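PDB 3EZX: monomethylamine corrinoid protein 1 from Methanosarcina barkeri, which carries methyl groups on a bound corrinoid cofactor from the methyltransferase MtmB to MtbA during methanogenesis from monomethylamine. Local coordinates for residues A[92-97]-A[122-127]. Numbering follows the deposited sequence.
Sequences AGLAIT and QIVDLG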
ATOM      1  N   ALA A  92     -13.245   5.872 -12.462  1.00 73.67           N
ATOM      2  CA  ALA A  92     -12.149   6.457 -13.227  1.00 60.53           C
ATOM      3  C   ALA A  92     -11.299   5.381 -13.886  1.00 55.70           C
ATOM      4  O   ALA A  92     -10.286   5.685 -14.515  1.00 54.27           O
ATOM      5  CB  ALA A  92     -11.280   7.317 -12.320  1.00 65.76           C
ATOM      6  N   GLY A  93     -11.712   4.125 -13.738  1.00 48.57           N
ATOM      7  CA  GLY A  93     -10.966   3.036 -14.340  1.00 38.84           C
ATOM      8  C   GLY A  93     -10.851   1.798 -13.473  1.00 43.54           C
ATOM      9  O   GLY A  93     -11.413   1.732 -12.377  1.00 42.49           O
ATOM     10  N   LEU A  94     -10.116   0.811 -13.975  1.00 43.64           N
ATOM     11  CA  LEU A  94      -9.909  -0.443 -13.267  1.00 40.35           C
ATOM     12  C   LEU A  94      -8.483  -0.542 -12.747  1.00 49.11           C
ATOM     13  O   LEU A  94      -7.526  -0.416 -13.511  1.00 45.33           O
ATOM     14  CB  LEU A  94     -10.171  -1.627 -14.195  1.00 47.13           C
ATOM     15  CG  LEU A  94      -9.876  -2.999 -13.573  1.00 45.78           C
ATOM     16  CD1 LEU A  94     -10.984  -3.341 -12.589  1.00 25.27           C
ATOM     17  CD2 LEU A  94      -9.776  -4.056 -14.662  1.00 29.88           C
ATOM     18  N   ALA A  95      -8.344  -0.770 -11.448  1.00 46.97           N
ATOM     19  CA  ALA A  95      -7.026  -0.895 -10.855  1.00 42.08           C
ATOM     20  C   ALA A  95      -6.769  -2.344 -10.472  1.00 39.72           C
ATOM     21  O   ALA A  95      -7.559  -2.964  -9.764  1.00 40.55           O
ATOM     22  CB  ALA A  95      -6.920  -0.010  -9.627  1.00 28.54           C
ATOM     23  N   ILE A  96      -5.664  -2.881 -10.968  1.00 33.82           N
ATOM     24  CA  ILE A  96      -5.251  -4.247 -10.677  1.00 35.56           C
ATOM     25  C   ILE A  96      -4.084  -4.114  -9.704  1.00 38.45           C
ATOM     26  O   ILE A  96      -2.978  -3.732 -10.108  1.00 33.15           O
ATOM     27  CB  ILE A  96      -4.789  -4.972 -11.971  1.00 39.42           C
ATOM     28  CG1 ILE A  96      -5.942  -5.009 -12.998  1.00 30.44           C
ATOM     29  CG2 ILE A  96      -4.304  -6.372 -11.625  1.00 28.97           C
ATOM     30  CD1 ILE A  96      -5.521  -5.571 -14.350  1.00 17.32           C
ATOM     31  N   THR A  97      -4.345  -4.406  -8.431  1.00 36.46           N
ATOM     32  CA  THR A  97      -3.343  -4.283  -7.377  1.00 36.13           C
ATOM     33  C   THR A  97      -2.647  -5.574  -6.972  1.00 28.47           C
ATOM     34  O   THR A  97      -3.273  -6.634  -6.892  1.00 21.79           O
ATOM     35  CB  THR A  97      -3.969  -3.666  -6.092  1.00 46.88           C
ATOM     36  OG1 THR A  97      -5.174  -4.370  -5.742  1.00 45.88           O
ATOM     37  CG2 THR A  97      -4.290  -2.180  -6.299  1.00 55.18           C
ATOM     38  N   GLN A 122     -12.511   0.697  -9.693  1.00 50.72           N
ATOM     39  CA  GLN A 122     -13.019  -0.650  -9.506  1.00 45.16           C
ATOM     40  C   GLN A 122     -11.763  -1.419  -9.137  1.00 40.20           C
ATOM     41  O   GLN A 122     -10.709  -1.234  -9.748  1.00 39.07           O
ATOM     42  CB  GLN A 122     -13.617  -1.211 -10.789  1.00 47.82           C
ATOM     43  CG  GLN A 122     -14.267  -2.563 -10.576  1.00 66.07           C
ATOM     44  CD  GLN A 122     -14.417  -3.348 -11.859  1.00 80.38           C
ATOM     45  OE1 GLN A 122     -14.937  -4.466 -11.859  1.00 82.63           O
ATOM     46  NE2 GLN A 122     -13.954  -2.770 -12.965  1.00 85.38           N
ATOM     47  N   ILE A 123     -11.869  -2.281  -8.139  1.00 43.23           N
ATOM     48  CA  ILE A 123     -10.707  -3.012  -7.676  1.00 44.95           C
ATOM     49  C   ILE A 123     -10.574  -4.466  -8.101  1.00 42.99           C
ATOM     50  O   ILE A 123     -11.559  -5.196  -8.213  1.00 43.43           O
ATOM     51  CB  ILE A 123     -10.620  -2.938  -6.132  1.00 40.75           C
ATOM     52  CG1 ILE A 123     -10.454  -1.480  -5.700  1.00 47.14           C
ATOM     53  CG2 ILE A 123      -9.466  -3.774  -5.621  1.00 47.52           C
ATOM     54  CD1 ILE A 123      -9.302  -0.761  -6.384  1.00 31.74           C
ATOM     55  N   VAL A 124      -9.327  -4.856  -8.346  1.00 42.62           N
ATOM     56  CA  VAL A 124      -8.959  -6.221  -8.708  1.00 45.36           C
ATOM     57  C   VAL A 124      -7.683  -6.486  -7.906  1.00 46.63           C
ATOM     58  O   VAL A 124      -6.571  -6.221  -8.371  1.00 48.89           O
ATOM     59  CB  VAL A 124      -8.665  -6.367 -10.212  1.00 44.49           C
ATOM     60  CG1 VAL A 124      -8.316  -7.816 -10.534  1.00 36.88           C
ATOM     61  CG2 VAL A 124      -9.874  -5.946 -11.014  1.00 48.90           C
ATOM     62  N   ASP A 125      -7.869  -6.990  -6.690  1.00 41.90           N
ATOM     63  CA  ASP A 125      -6.778  -7.277  -5.758  1.00 38.73           C
ATOM     64  C   ASP A 125      -6.226  -8.689  -5.956  1.00 38.13           C
ATOM     65  O   ASP A 125      -6.862  -9.659  -5.551  1.00 40.19           O
ATOM     66  CB  ASP A 125      -7.303  -7.138  -4.327  1.00 37.81           C
ATOM     67  CG  ASP A 125      -6.202  -6.956  -3.309  1.00 45.68           C
ATOM     68  OD1 ASP A 125      -5.093  -7.495  -3.513  1.00 42.89           O
ATOM     69  OD2 ASP A 125      -6.457  -6.279  -2.291  1.00 50.31           O
ATOM     70  N   LEU A 126      -5.041  -8.803  -6.555  1.00 27.44           N
ATOM     71  CA  LEU A 126      -4.437 -10.114  -6.794  1.00 30.01           C
ATOM     72  C   LEU A 126      -3.803 -10.767  -5.556  1.00 24.86           C
ATOM     73  O   LEU A 126      -3.435 -11.943  -5.592  1.00 31.94           O
ATOM     74  CB  LEU A 126      -3.393 -10.022  -7.914  1.00 22.74           C
ATOM     75  CG  LEU A 126      -3.900  -9.598  -9.298  1.00 36.23           C
ATOM     76  CD1 LEU A 126      -2.782  -9.744 -10.328  1.00 22.03           C
ATOM     77  CD2 LEU A 126      -5.095 -10.454  -9.698  1.00 30.48           C
ATOM     78  N   GLY A 127      -3.684 -10.011  -4.467  1.00 22.43           N
ATOM     79  CA  GLY A 127      -3.090 -10.545  -3.253  1.00 28.68           C
ATOM     80  C   GLY A 127      -1.596 -10.275  -3.198  1.00 28.42           C
ATOM     81  O   GLY A 127      -1.139  -9.264  -3.723  1.00 27.21           O
TER
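Leu94 to Thr97 pair in parallel register with Gln122 to Asp125, the two strand axes 4.7 Å apart and turned by 19°. Five backbone hydrogen bonds join segments 92-97 and 122-127: Gln122 N to Gly93 O, Ala95 N to Gln122 O, Val124 N to Ala95 O, Thr97 N to Val124 O and, last, Leu126 N to Thr97 O at 2.8 Å. Val124 O also faces the CA-H of Ile96.

On one side of the sheet, Leu94 sends CD1 between two neighbours, the amide end of Gln122 and CG2 of Val124. CG of Leu94 lies anti to its backbone N (chi1 176°), and the Gln122 chain, extended beyond CG, passes Leu94 at a slant. An alanine in place of Leu94 would remove CD1 and would probably open a gap between Val124 CG2 and the Gln122 amide. Further along, Ile96 lies beside Val124, pointing the same way, while its CG2 meets Leu126 CD1 at 3.9 Å; helix 132-141 packs over Ile96, Val124 and Leu126.

On the other side, facing helix 107-118, Ala95 CB touches Ile123 CD1 at 4.1 Å, and Thr97 OG1, weakly hydrogen-bonded to Thr113 OG1, lies near Asp125 CA. Asp125 OD1 accepts from Gly127 N at 3.0 Å, closing an Asx turn, and also bonds His109 NE2.

Strand 94-99, helix 107-118 and strand 122-125 thus form a beta-alpha-beta unit of the Rossmann-like B12-binding domain, with the side chain of Thr97 about 7 Å from the bound cobamide.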